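Cellulosomal scaffoldin adaptor protein B (Acetivibrio cellulolyticus, PDB 3BWZ) is a scaffoldin of the cellulosome whose type II cohesin module, the part in this chain, probably serves to bind a type II dockerin as the multienzyme complex assembles. Local coordinates at residues 8-13 / 25-30; 73-78 / 94-99; 100-105 / 147-152; 125-130 / 160-165. All blocks are in the same frame, centred on the assembly; numbering follows the deposited sequence.

In the fold
Contacts 1 and 4 lie nearer the centre of the cohesin module and are partly buried. Both are antiparallel strand pairs, held by ladders of backbone hydrogen bonds. They touch each other, because strands 6-11 and 158-165 are neighbours in the sheet. Contacts 2 and 3 are surface contacts at one end of the module, and contact 4 lies on the opposite side of the chain's centre from both. Contacts 2 and 3 share helix 98-104, the module's one helix, and touch through Phe74 and Tyr101. Aromatic edge-to-face pairs mark this end. Contact 2 still keeps one strand bridge, whereas in contact 3 an arginine and a tryptophan do most of the joining.

Contact 1 (8-13 / 25-30); sequences EIVLDK and SINIKN
The first torsions of Val10 and Asn27 turn their side chains toward each other. In Val10, CG1 is anti to the backbone N (chi1 179°), which leaves CG2 beside that nitrogen. In Asn27, CG is anti to the carbonyl carbon (chi1 -66°). The two side chains cross at about a right angle, and the amide ND2 comes to 3.6 Å from CG2 of Val10. The other end of the amide, Asn27 OD1, is hydrogen-bonded to Thr112 OG1. The amide thus touches the strands on either side of its own: a van der Waals contact to Val10 on strand 6-11 and a hydrogen bond to strand 111-120.

The backbones form an antiparallel beta hairpin of strands 6-11 and 21-29, part of the cohesin beta-sandwich. Glu8 with Asn27 and Val10 with Ser25 are hydrogen-bonded pairs. Between them, Ile9 and Ile26 form a non-hydrogen-bonded pair. Asn27 N gives a nearly straight bond to Glu8 O at 2.9 Å. Glu8 N returns one to Asn27 O, also 2.9 Å but more bent. In the second pair, Ser25 N lies 2.8 Å from Val10 O and Val10 N lies 2.9 Å from Ser25 O. The CA of Ile26 adds a CA-H...O contact to Glu8 O.

Glu8, Val10, Ser25 and Asn27 share one face of the sheet, which is partly exposed. A water lies 2.7 Å from Ser25 OG and donates a weak bond to Val10 O. Ile9 and Ile26 point to the other face and are buried. There Ile9 packs on Gln161 and Ala163, and Ile26 packs on Leu39 and Met41.

Contact 2 (73-78 / 94-99); sequences DFNLRQ and AYVSLD
The contact lies where the antiparallel pair of strands 77-83 and 88-94 ends and the chain turns into helix 98-104. Arg77 and Ala94 form a hydrogen-bonded bridge. Arg77 N gives an almost straight bond to Ala94 O at 2.9 Å, and Ala94 N returns one to Arg77 O. Beyond the bridge, Phe74 O is gripped by two donors. Val96 N approaches it nearly end-on to the carbonyl, while Ser97 N comes from above the carbonyl plane; both are at 3.0 Å.

The rings of Phe74 and Tyr95 make a T-shaped (edge-to-face) pair, with planes at 72° and centroids 5.0 Å apart. CD1 of Phe74 stands over the centre of the Tyr95 ring, 3.7 Å above its plane. CD1 of Leu76 also touches this ring, 3.8 Å from Tyr95 CD2. The hydroxyl of Tyr95 is held elsewhere, by Glu108 and Ser72 N. The rings of Phe74 and Tyr95 both meet Tyr101, so three aromatic rings cluster at the helix, Tyr101 being part of it. Ser97 sits at the N-cap position without a side-chain capping bond. It is the centre of an inverse gamma turn that leads from the end of the strand pair into the helix.

Contact 3 (100-105 / 147-152); sequences DYRTAA and DWNGDR
The indole of Trp148 meets Arg102 over one face and Tyr101 at its edge. CG of Arg102 sits over the five-membered ring, 3.5 Å from its centroid and 11° off the normal, in a CH-pi contact. At the indole edge, CD2 of Tyr101 lies in the ring plane. The two aromatic groups make a T-shaped (edge-to-face) pair with planes at 88°. CE3 of Trp148 stands 3.9 Å above the Tyr101 ring, offset toward the rim. CB of Trp148 also touches Tyr101 CD2, at 3.7 Å.

The Arg102 chain bends at chi3 (-60°), which turns NE back beside CB. The guanidinium does not stack on the indole. Instead NH1 donates to Trp148 O at 2.9 Å, with the oxygen in the guanidinium plane. NH2 forms a salt bridge with Asp99 OD1. CD of Arg102 packs on Asn149 OD1 at 3.4 Å.

A type I turn from Asp147 to Gly150 carries the tryptophan. Asp147 OD1 accepts from Asn149 N, which makes an Asx turn, and from Asp151 N; the two donors come from opposite faces of the carboxylate.

The contact joins helix 98-104 to the loop that follows strand 143-147. Tyr101 reaches inward from the helix, its OH bonded to Phe34 O and Glu108 N, while Trp148 also packs on Asn33 and Pro107.

Contact 4 (125-130 / 160-165); sequences TSSISF and IQPAVI
Gln161 and Phe130 cross with the amide and ring planes 50° apart. CG of Gln161 lies 4.1 Å from Phe130 CD1. The Gln161 chain bends at chi2 (87°), bringing CD round toward the Phe130 backbone. OE1 then takes Phe130 N at 3.1 Å, the donor standing well above the amide plane. A water donates to Phe130 O and accepts from Gln161 NE2, so the amide and the backbone of Phe130 are linked twice.

This side-chain bond continues the backbone ladder between antiparallel strands 126-130 and 158-165 of the cohesin beta-sandwich. Ile128 with Ala163 and Ser126 with Ile165 are hydrogen-bonded pairs, with Ile128 N 2.8 Å from Ala163 O and Ile165 N 2.9 Å from Ser126 O. A cis peptide bond precedes Pro162, whose CB packs against Ser127 CB at 3.9 Å.

Ser127 and Val164 face the same side as a non-hydrogen-bonded pair, CG2 of the valine 3.7 Å from OG of the serine. The other branch, Val164 CG1, meets Thr125 CG2 at 3.8 Å, and these two side chains cross at a slant. Ser126, Ile128, Ala163 and Ile165 point to the opposite, buried face, where Ile128 packs on Met41 and Ala163 on Ile9.

Contact 1 (8-13 / 25-30)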
loop_
_atom_site.group_PDB
_atom_site.type_symbol
_atom_site.label_atom_id
_atom_site.label_comp_id
_atom_site.label_asym_id
_atom_site.label_seq_id
_atom_site.Cartn_x
_atom_site.Cartn_y
_atom_site.Cartn_z
ATOM N N GLU A 8 6.977 3.787 1.537
ATOM C CA GLU A 8 7.727 2.564 1.318
ATOM C C GLU A 8 6.829 1.363 1.439
ATOM O O GLU A 8 5.956 1.312 2.302
ATOM C CB GLU A 8 8.862 2.440 2.352
ATOM C CG GLU A 8 9.792 1.235 2.124
ATOM C CD GLU A 8 11.014 1.185 3.020
ATOM O OE1 GLU A 8 11.169 2.049 3.879
ATOM O OE2 GLU A 8 11.819 0.239 2.847
ATOM N N ILE A 9 7.104 0.342 0.641
ATOM C CA ILE A 9 6.511 -0.975 0.820
ATOM C C ILE A 9 7.493 -1.820 1.627
ATOM O O ILE A 9 8.585 -2.082 1.179
ATOM C CB ILE A 9 6.192 -1.668 -0.507
ATOM C CG1 ILE A 9 5.368 -0.766 -1.417
ATOM C CG2 ILE A 9 5.544 -3.019 -0.270
ATOM C CD1 ILE A 9 5.138 -1.342 -2.837
ATOM N N VAL A 10 7.084 -2.199 2.829
ATOM C CA VAL A 10 7.906 -2.877 3.808
ATOM C C VAL A 10 7.365 -4.280 4.033
ATOM O O VAL A 10 6.215 -4.422 4.388
ATOM C CB VAL A 10 7.943 -2.059 5.168
ATOM C CG1 VAL A 10 8.780 -2.764 6.224
ATOM C CG2 VAL A 10 8.474 -0.643 4.905
ATOM N N LEU A 11 8.185 -5.309 3.871
ATOM C CA LEU A 11 7.749 -6.684 4.144
ATOM C C LEU A 11 8.197 -7.155 5.512
ATOM O O LEU A 11 9.267 -6.787 5.999
ATOM C CB LEU A 11 8.318 -7.651 3.106
ATOM C CG LEU A 11 8.077 -7.252 1.660
ATOM C CD1 LEU A 11 8.588 -8.359 0.717
ATOM C CD2 LEU A 11 6.651 -6.902 1.388
ATOM N N ASP A 12 7.402 -8.012 6.133
ATOM C CA ASP A 12 7.799 -8.613 7.393
ATOM C C ASP A 12 8.798 -9.754 7.258
ATOM O O ASP A 12 9.339 -10.207 8.259
ATOM C CB ASP A 12 6.581 -9.055 8.209
ATOM C CG ASP A 12 5.815 -10.208 7.582
ATOM O OD1 ASP A 12 5.806 -10.351 6.351
ATOM O OD2 ASP A 12 5.158 -10.929 8.379
ATOM N N LYS A 13 8.983 -10.263 6.055
ATOM C CA LYS A 13 9.826 -11.395 5.752
ATOM C C LYS A 13 10.704 -11.066 4.520
ATOM O O LYS A 13 10.271 -10.359 3.624
ATOM C CB LYS A 13 8.954 -12.617 5.427
ATOM C CG LYS A 13 8.168 -13.140 6.588
ATOM C CD LYS A 13 7.203 -14.229 6.178
ATOM C CE LYS A 13 6.412 -14.758 7.389
ATOM N NZ LYS A 13 5.441 -15.811 7.088
ATOM N N SER A 25 3.474 -3.929 4.457
ATOM C CA SER A 25 3.001 -2.727 5.113
ATOM C C SER A 25 3.396 -1.518 4.295
ATOM O O SER A 25 4.547 -1.365 3.893
ATOM C CB SER A 25 3.621 -2.616 6.509
ATOM O OG SER A 25 3.180 -3.674 7.328
ATOM N N ILE A 26 2.426 -0.657 4.011
ATOM C CA ILE A 26 2.644 0.558 3.251
ATOM C C ILE A 26 2.851 1.682 4.254
ATOM O O ILE A 26 1.914 2.120 4.916
ATOM C CB ILE A 26 1.494 0.885 2.303
ATOM C CG1 ILE A 26 1.215 -0.259 1.313
ATOM C CG2 ILE A 26 1.829 2.172 1.558
ATOM C CD1 ILE A 26 -0.095 -0.191 0.689
ATOM N N ASN A 27 4.101 2.109 4.403
ATOM C CA ASN A 27 4.523 2.989 5.476
ATOM C C ASN A 27 4.919 4.345 4.942
ATOM O O ASN A 27 5.745 4.439 4.026
ATOM C CB ASN A 27 5.702 2.400 6.262
ATOM C CG ASN A 27 5.327 1.156 7.014
ATOM O OD1 ASN A 27 4.166 0.790 7.101
ATOM N ND2 ASN A 27 6.327 0.471 7.549
ATOM N N ILE A 28 4.367 5.389 5.547
ATOM C CA ILE A 28 4.774 6.752 5.263
ATOM C C ILE A 28 5.591 7.314 6.416
ATOM O O ILE A 28 5.390 6.910 7.555
ATOM C CB ILE A 28 3.582 7.689 4.910
ATOM C CG1 ILE A 28 2.646 7.925 6.104
ATOM C CG2 ILE A 28 2.816 7.163 3.710
ATOM C CD1 ILE A 28 1.599 9.022 5.861
ATOM N N LYS A 29 6.480 8.230 6.088
ATOM C CA LYS A 29 7.277 8.949 7.052
ATOM C C LYS A 29 7.296 10.430 6.705
ATOM O O LYS A 29 7.652 10.811 5.589
ATOM C CB LYS A 29 8.713 8.438 7.041
ATOM C CG LYS A 29 9.605 9.009 8.082
ATOM C CD LYS A 29 10.952 8.319 8.099
ATOM C CE LYS A 29 12.035 9.028 7.290
ATOM N NZ LYS A 29 11.750 9.042 5.823
ATOM N N ASN A 30 6.959 11.257 7.691
ATOM C CA ASN A 30 7.104 12.702 7.584
ATOM C C ASN A 30 6.402 13.286 6.386
ATOM O O ASN A 30 6.944 14.145 5.708
ATOM C CB ASN A 30 8.583 13.101 7.600
ATOM C CG ASN A 30 9.281 12.646 8.844
ATOM O OD1 ASN A 30 8.724 12.723 9.940
ATOM N ND2 ASN A 30 10.483 12.122 8.687
HETATM O O HOH W 1 4.802 -5.815 7.249
#

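Contact 2 (73-78 / 94-99)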
loop_
_atom_site.group_PDB
_atom_site.type_symbol
_atom_site.label_atom_id
_atom_site.label_comp_id
_atom_site.label_asym_id
_atom_site.label_seq_id
_atom_site.Cartn_x
_atom_site.Cartn_y
_atom_site.Cartn_z
ATOM N N ASP A 73 -12.462 8.412 12.809
ATOM C CA ASP A 73 -13.806 8.643 12.275
ATOM C C ASP A 73 -13.938 10.022 11.627
ATOM O O ASP A 73 -14.657 10.905 12.122
ATOM C CB ASP A 73 -14.854 8.514 13.398
ATOM C CG ASP A 73 -15.204 7.105 13.798
ATOM O OD1 ASP A 73 -14.680 6.129 13.237
ATOM O OD2 ASP A 73 -16.076 7.002 14.710
ATOM N N PHE A 74 -13.281 10.206 10.488
ATOM C CA PHE A 74 -13.424 11.400 9.670
ATOM C C PHE A 74 -14.087 11.039 8.328
ATOM O O PHE A 74 -13.709 11.528 7.263
ATOM C CB PHE A 74 -12.091 12.082 9.424
ATOM C CG PHE A 74 -11.458 12.697 10.645
ATOM C CD1 PHE A 74 -10.230 12.266 11.099
ATOM C CD2 PHE A 74 -12.087 13.725 11.341
ATOM C CE1 PHE A 74 -9.623 12.847 12.164
ATOM C CE2 PHE A 74 -11.488 14.301 12.422
ATOM C CZ PHE A 74 -10.261 13.852 12.847
ATOM N N ASN A 75 -15.108 10.196 8.405
ATOM C CA ASN A 75 -15.850 9.781 7.220
ATOM C C ASN A 75 -14.890 9.225 6.155
ATOM O O ASN A 75 -14.928 9.633 4.994
ATOM C CB ASN A 75 -16.674 10.957 6.672
ATOM C CG ASN A 75 -17.628 10.539 5.581
ATOM O OD1 ASN A 75 -18.000 9.375 5.477
ATOM N ND2 ASN A 75 -18.055 11.501 4.785
ATOM N N LEU A 76 -14.053 8.290 6.566
ATOM C CA LEU A 76 -13.087 7.663 5.677
ATOM C C LEU A 76 -13.777 7.103 4.453
ATOM O O LEU A 76 -14.763 6.371 4.547
ATOM C CB LEU A 76 -12.362 6.501 6.395
ATOM C CG LEU A 76 -11.185 5.855 5.619
ATOM C CD1 LEU A 76 -10.000 6.759 5.709
ATOM C CD2 LEU A 76 -10.856 4.464 6.156
ATOM N N ARG A 77 -13.226 7.432 3.292
ATOM C CA ARG A 77 -13.676 6.875 2.014
ATOM C C ARG A 77 -12.623 5.875 1.556
ATOM O O ARG A 77 -11.429 6.203 1.468
ATOM C CB ARG A 77 -13.849 7.983 0.965
ATOM C CG ARG A 77 -14.229 7.473 -0.408
ATOM C CD ARG A 77 -14.469 8.585 -1.456
ATOM N NE ARG A 77 -14.873 8.067 -2.783
ATOM C CZ ARG A 77 -14.016 7.704 -3.745
ATOM N NH1 ARG A 77 -12.700 7.781 -3.570
ATOM N NH2 ARG A 77 -14.469 7.249 -4.890
ATOM N N GLN A 78 -13.067 4.661 1.274
ATOM C CA GLN A 78 -12.202 3.560 0.851
ATOM C C GLN A 78 -12.816 2.885 -0.348
ATOM O O GLN A 78 -13.990 2.503 -0.301
ATOM C CB GLN A 78 -12.128 2.485 1.955
ATOM C CG GLN A 78 -11.543 2.922 3.232
ATOM C CD GLN A 78 -11.080 1.760 4.012
ATOM O OE1 GLN A 78 -9.908 1.404 3.931
ATOM N NE2 GLN A 78 -11.979 1.134 4.764
ATOM N N ALA A 94 -8.917 7.740 2.211
ATOM C CA ALA A 94 -8.747 9.148 2.527
ATOM C C ALA A 94 -9.830 9.657 3.450
ATOM O O ALA A 94 -10.996 9.300 3.331
ATOM C CB ALA A 94 -8.689 9.986 1.242
ATOM N N TYR A 95 -9.440 10.526 4.357
ATOM C CA TYR A 95 -10.414 11.232 5.168
ATOM C C TYR A 95 -11.211 12.236 4.340
ATOM O O TYR A 95 -10.663 12.918 3.489
ATOM C CB TYR A 95 -9.731 11.960 6.307
ATOM C CG TYR A 95 -9.081 11.088 7.372
ATOM C CD1 TYR A 95 -7.938 11.524 8.027
ATOM C CD2 TYR A 95 -9.640 9.880 7.799
ATOM C CE1 TYR A 95 -7.377 10.791 9.063
ATOM C CE2 TYR A 95 -9.074 9.160 8.818
ATOM C CZ TYR A 95 -7.953 9.615 9.441
ATOM O OH TYR A 95 -7.425 8.851 10.459
ATOM N N VAL A 96 -12.516 12.344 4.616
ATOM C CA VAL A 96 -13.389 13.290 3.950
ATOM C C VAL A 96 -13.695 14.498 4.830
ATOM O O VAL A 96 -13.823 15.607 4.327
ATOM C CB VAL A 96 -14.694 12.590 3.482
ATOM C CG1 VAL A 96 -15.697 13.581 2.889
ATOM C CG2 VAL A 96 -14.353 11.485 2.487
ATOM N N SER A 97 -13.796 14.289 6.141
ATOM C CA SER A 97 -14.144 15.369 7.074
ATOM C C SER A 97 -12.898 16.149 7.435
ATOM O O SER A 97 -12.392 16.103 8.577
ATOM C CB SER A 97 -14.812 14.791 8.309
ATOM O OG SER A 97 -16.016 14.146 7.973
ATOM N N LEU A 98 -12.387 16.881 6.448
ATOM C CA LEU A 98 -11.076 17.516 6.581
ATOM C C LEU A 98 -11.056 18.720 7.501
ATOM O O LEU A 98 -10.058 18.958 8.164
ATOM C CB LEU A 98 -10.510 17.861 5.206
ATOM C CG LEU A 98 -10.190 16.656 4.316
ATOM C CD1 LEU A 98 -9.687 17.110 2.959
ATOM C CD2 LEU A 98 -9.160 15.729 4.976
ATOM N N ASP A 99 -12.126 19.499 7.529
ATOM C CA ASP A 99 -12.190 20.625 8.443
ATOM C C ASP A 99 -11.958 20.136 9.887
ATOM O O ASP A 99 -11.145 20.684 10.632
ATOM C CB ASP A 99 -13.582 21.297 8.343
ATOM C CG ASP A 99 -13.864 21.975 7.011
ATOM O OD1 ASP A 99 -12.950 22.177 6.205
ATOM O OD2 ASP A 99 -15.051 22.333 6.782
HETATM O O HOH W 2 -17.686 14.177 5.886
#

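Contact 3 (100-105 / 147-152)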
loop_
_atom_site.group_PDB
_atom_site.type_symbol
_atom_site.label_atom_id
_atom_site.label_comp_id
_atom_site.label_asym_id
_atom_site.label_seq_id
_atom_site.Cartn_x
_atom_site.Cartn_y
_atom_site.Cartn_z
ATOM N N ASP A 100 -12.656 19.076 10.257
ATOM C CA ASP A 100 -12.535 18.522 11.597
ATOM C C ASP A 100 -11.152 17.940 11.842
ATOM O O ASP A 100 -10.596 18.089 12.930
ATOM C CB ASP A 100 -13.626 17.504 11.855
ATOM C CG ASP A 100 -15.007 18.146 11.952
ATOM O OD1 ASP A 100 -15.116 19.354 12.277
ATOM O OD2 ASP A 100 -15.964 17.426 11.659
ATOM N N TYR A 101 -10.581 17.289 10.833
ATOM C CA TYR A 101 -9.223 16.754 10.957
ATOM C C TYR A 101 -8.213 17.866 11.181
ATOM O O TYR A 101 -7.353 17.773 12.061
ATOM C CB TYR A 101 -8.929 15.908 9.720
ATOM C CG TYR A 101 -7.561 15.256 9.651
ATOM C CD1 TYR A 101 -7.006 14.578 10.722
ATOM C CD2 TYR A 101 -6.841 15.303 8.486
ATOM C CE1 TYR A 101 -5.771 13.960 10.620
ATOM C CE2 TYR A 101 -5.614 14.682 8.356
ATOM C CZ TYR A 101 -5.071 14.010 9.423
ATOM O OH TYR A 101 -3.851 13.377 9.343
ATOM N N ARG A 102 -8.303 18.934 10.395
ATOM C CA ARG A 102 -7.412 20.077 10.620
ATOM C C ARG A 102 -7.556 20.647 12.028
ATOM O O ARG A 102 -6.571 20.976 12.691
ATOM C CB ARG A 102 -7.674 21.197 9.611
ATOM C CG ARG A 102 -7.326 20.826 8.213
ATOM C CD ARG A 102 -7.276 22.023 7.291
ATOM N NE ARG A 102 -8.553 22.730 7.213
ATOM C CZ ARG A 102 -9.552 22.428 6.397
ATOM N NH1 ARG A 102 -9.455 21.423 5.553
ATOM N NH2 ARG A 102 -10.652 23.162 6.408
ATOM N N THR A 103 -8.789 20.748 12.505
ATOM C CA THR A 103 -9.035 21.378 13.806
ATOM C C THR A 103 -8.413 20.575 14.949
ATOM O O THR A 103 -7.946 21.136 15.933
ATOM C CB THR A 103 -10.542 21.614 13.992
ATOM O OG1 THR A 103 -10.991 22.508 12.966
ATOM C CG2 THR A 103 -10.827 22.204 15.361
ATOM N N ALA A 104 -8.367 19.257 14.802
ATOM C CA ALA A 104 -7.743 18.405 15.809
ATOM C C ALA A 104 -6.240 18.634 15.956
ATOM O O ALA A 104 -5.670 18.348 17.019
ATOM C CB ALA A 104 -8.048 16.950 15.506
ATOM N N ALA A 105 -5.612 19.154 14.902
ATOM C CA ALA A 105 -4.244 19.643 14.964
ATOM C C ALA A 105 -3.253 18.562 15.417
ATOM O O ALA A 105 -2.322 18.828 16.175
ATOM C CB ALA A 105 -4.151 20.902 15.854
ATOM N N ASP A 147 -2.943 16.137 1.245
ATOM C CA ASP A 147 -2.861 16.859 2.492
ATOM C C ASP A 147 -4.263 17.141 3.044
ATOM O O ASP A 147 -5.291 16.795 2.443
ATOM C CB ASP A 147 -2.003 18.134 2.346
ATOM C CG ASP A 147 -2.650 19.227 1.516
ATOM O OD1 ASP A 147 -3.884 19.281 1.418
ATOM O OD2 ASP A 147 -1.878 20.052 0.951
ATOM N N TRP A 148 -4.306 17.765 4.203
ATOM C CA TRP A 148 -5.563 17.947 4.902
ATOM C C TRP A 148 -6.388 19.125 4.424
ATOM O O TRP A 148 -7.432 19.402 4.996
ATOM C CB TRP A 148 -5.371 17.931 6.419
ATOM C CG TRP A 148 -4.571 19.024 7.029
ATOM C CD1 TRP A 148 -4.151 20.191 6.468
ATOM C CD2 TRP A 148 -4.175 19.073 8.405
ATOM N NE1 TRP A 148 -3.511 20.952 7.410
ATOM C CE2 TRP A 148 -3.532 20.296 8.611
ATOM C CE3 TRP A 148 -4.350 18.212 9.489
ATOM C CZ2 TRP A 148 -3.028 20.664 9.851
ATOM C CZ3 TRP A 148 -3.862 18.587 10.721
ATOM C CH2 TRP A 148 -3.215 19.810 10.891
ATOM N N ASN A 149 -5.918 19.799 3.376
ATOM C CA ASN A 149 -6.760 20.705 2.605
ATOM C C ASN A 149 -7.389 20.037 1.392
ATOM O O ASN A 149 -8.141 20.675 0.660
ATOM C CB ASN A 149 -5.975 21.925 2.142
ATOM C CG ASN A 149 -5.419 22.716 3.285
ATOM O OD1 ASN A 149 -6.126 22.976 4.260
ATOM N ND2 ASN A 149 -4.151 23.074 3.201
ATOM N N GLY A 150 -7.080 18.768 1.158
ATOM C CA GLY A 150 -7.593 18.030 0.018
ATOM C C GLY A 150 -6.725 18.148 -1.232
ATOM O O GLY A 150 -7.098 17.653 -2.305
ATOM N N ASP A 151 -5.574 18.796 -1.109
ATOM C CA ASP A 151 -4.678 18.982 -2.233
ATOM C C ASP A 151 -3.687 17.846 -2.316
ATOM O O ASP A 151 -3.276 17.282 -1.326
ATOM C CB ASP A 151 -3.923 20.295 -2.106
ATOM C CG ASP A 151 -4.843 21.499 -2.116
ATOM O OD1 ASP A 151 -5.811 21.491 -2.904
ATOM O OD2 ASP A 151 -4.615 22.424 -1.312
ATOM N N ARG A 152 -3.247 17.551 -3.523
ATOM C CA ARG A 152 -2.171 16.597 -3.726
ATOM C C ARG A 152 -0.869 17.165 -3.213
ATOM O O ARG A 152 -0.573 18.362 -3.364
ATOM C CB ARG A 152 -2.011 16.223 -5.195
ATOM C CG ARG A 152 -3.132 15.366 -5.693
ATOM C CD ARG A 152 -2.941 14.906 -7.136
ATOM N NE ARG A 152 -2.876 16.071 -7.977
ATOM C CZ ARG A 152 -1.790 16.699 -8.401
ATOM N NH1 ARG A 152 -0.544 16.250 -8.225
ATOM N NH2 ARG A 152 -1.982 17.807 -9.080
#

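Contact 4 (125-130 / 160-165)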
loop_
_atom_site.group_PDB
_atom_site.type_symbol
_atom_site.label_atom_id
_atom_site.label_comp_id
_atom_site.label_asym_id
_atom_site.label_seq_id
_atom_site.Cartn_x
_atom_site.Cartn_y
_atom_site.Cartn_z
ATOM N N THR A 125 12.029 -15.565 -6.672
ATOM C CA THR A 125 12.284 -14.172 -6.381
ATOM C C THR A 125 11.218 -13.333 -7.084
ATOM O O THR A 125 10.973 -13.511 -8.277
ATOM C CB THR A 125 13.674 -13.767 -6.892
ATOM O OG1 THR A 125 14.626 -14.720 -6.411
ATOM C CG2 THR A 125 14.041 -12.345 -6.444
ATOM N N SER A 126 10.611 -12.390 -6.386
ATOM C CA SER A 126 9.510 -11.631 -6.956
ATOM C C SER A 126 9.366 -10.281 -6.253
ATOM O O SER A 126 9.660 -10.131 -5.074
ATOM C CB SER A 126 8.237 -12.467 -6.793
ATOM O OG SER A 126 7.180 -12.024 -7.637
ATOM N N SER A 127 8.849 -9.324 -6.991
ATOM C CA SER A 127 8.732 -7.940 -6.540
ATOM C C SER A 127 7.298 -7.519 -6.293
ATOM O O SER A 127 6.396 -7.887 -7.058
ATOM C CB SER A 127 9.295 -7.011 -7.607
ATOM O OG SER A 127 10.673 -7.237 -7.726
ATOM N N ILE A 128 7.098 -6.710 -5.255
ATOM C CA ILE A 128 5.851 -6.019 -4.998
ATOM C C ILE A 128 6.190 -4.543 -5.197
ATOM O O ILE A 128 7.029 -3.990 -4.487
ATOM C CB ILE A 128 5.324 -6.309 -3.563
ATOM C CG1 ILE A 128 5.061 -7.821 -3.379
ATOM C CG2 ILE A 128 4.045 -5.521 -3.294
ATOM C CD1 ILE A 128 5.059 -8.225 -1.909
ATOM N N SER A 129 5.544 -3.909 -6.162
ATOM C CA SER A 129 5.914 -2.574 -6.579
ATOM C C SER A 129 4.737 -1.615 -6.521
ATOM O O SER A 129 3.580 -2.030 -6.403
ATOM C CB SER A 129 6.414 -2.552 -8.005
ATOM O OG SER A 129 5.564 -3.197 -8.876
ATOM N N PHE A 130 5.052 -0.323 -6.614
ATOM C CA PHE A 130 4.064 0.670 -7.031
ATOM C C PHE A 130 4.401 1.000 -8.464
ATOM O O PHE A 130 5.572 1.064 -8.825
ATOM C CB PHE A 130 4.183 1.959 -6.248
ATOM C CG PHE A 130 3.797 1.866 -4.808
ATOM C CD1 PHE A 130 4.612 2.402 -3.828
ATOM C CD2 PHE A 130 2.556 1.384 -4.446
ATOM C CE1 PHE A 130 4.245 2.405 -2.514
ATOM C CE2 PHE A 130 2.177 1.363 -3.111
ATOM C CZ PHE A 130 3.037 1.891 -2.141
ATOM N N ILE A 160 9.895 4.362 -2.054
ATOM C CA ILE A 160 10.870 3.308 -1.829
ATOM C C ILE A 160 10.187 1.959 -2.134
ATOM O O ILE A 160 9.358 1.463 -1.375
ATOM C CB ILE A 160 11.437 3.361 -0.373
ATOM C CG1 ILE A 160 11.986 4.750 -0.025
ATOM C CG2 ILE A 160 12.471 2.269 -0.139
ATOM C CD1 ILE A 160 12.215 4.952 1.456
ATOM N N GLN A 161 10.553 1.411 -3.279
ATOM C CA GLN A 161 9.922 0.247 -3.865
ATOM C C GLN A 161 10.767 -0.121 -5.088
ATOM O O GLN A 161 11.380 0.753 -5.679
ATOM C CB GLN A 161 8.459 0.549 -4.263
ATOM C CG GLN A 161 8.294 1.625 -5.345
ATOM C CD GLN A 161 8.363 1.109 -6.741
ATOM O OE1 GLN A 161 8.068 -0.047 -7.006
ATOM N NE2 GLN A 161 8.707 1.998 -7.675
ATOM N N PRO A 162 10.785 -1.392 -5.507
ATOM C CA PRO A 162 9.966 -2.485 -5.039
ATOM C C PRO A 162 10.436 -3.135 -3.748
ATOM O O PRO A 162 11.604 -3.026 -3.368
ATOM C CB PRO A 162 10.075 -3.496 -6.187
ATOM C CG PRO A 162 11.430 -3.291 -6.714
ATOM C CD PRO A 162 11.656 -1.805 -6.625
ATOM N N ALA A 163 9.514 -3.823 -3.091
ATOM C CA ALA A 163 9.850 -4.762 -2.022
ATOM C C ALA A 163 10.052 -6.109 -2.700
ATOM O O ALA A 163 9.266 -6.505 -3.532
ATOM C CB ALA A 163 8.720 -4.843 -1.006
ATOM N N VAL A 164 11.106 -6.816 -2.347
ATOM C CA VAL A 164 11.460 -8.079 -3.011
ATOM C C VAL A 164 11.395 -9.210 -2.009
ATOM O O VAL A 164 11.978 -9.128 -0.918
ATOM C CB VAL A 164 12.830 -8.009 -3.684
ATOM C CG1 VAL A 164 13.183 -9.356 -4.324
ATOM C CG2 VAL A 164 12.822 -6.895 -4.720
ATOM N N ILE A 165 10.684 -10.274 -2.369
ATOM C CA ILE A 165 10.626 -11.478 -1.559
ATOM C C ILE A 165 11.450 -12.572 -2.237
ATOM O O ILE A 165 11.452 -12.693 -3.463
ATOM C CB ILE A 165 9.141 -11.954 -1.342
ATOM C CG1 ILE A 165 9.048 -13.050 -0.252
ATOM C CG2 ILE A 165 8.472 -12.355 -2.650
ATOM C CD1 ILE A 165 9.436 -12.599 1.138
HETATM O O HOH W 3 7.407 1.822 -10.588
#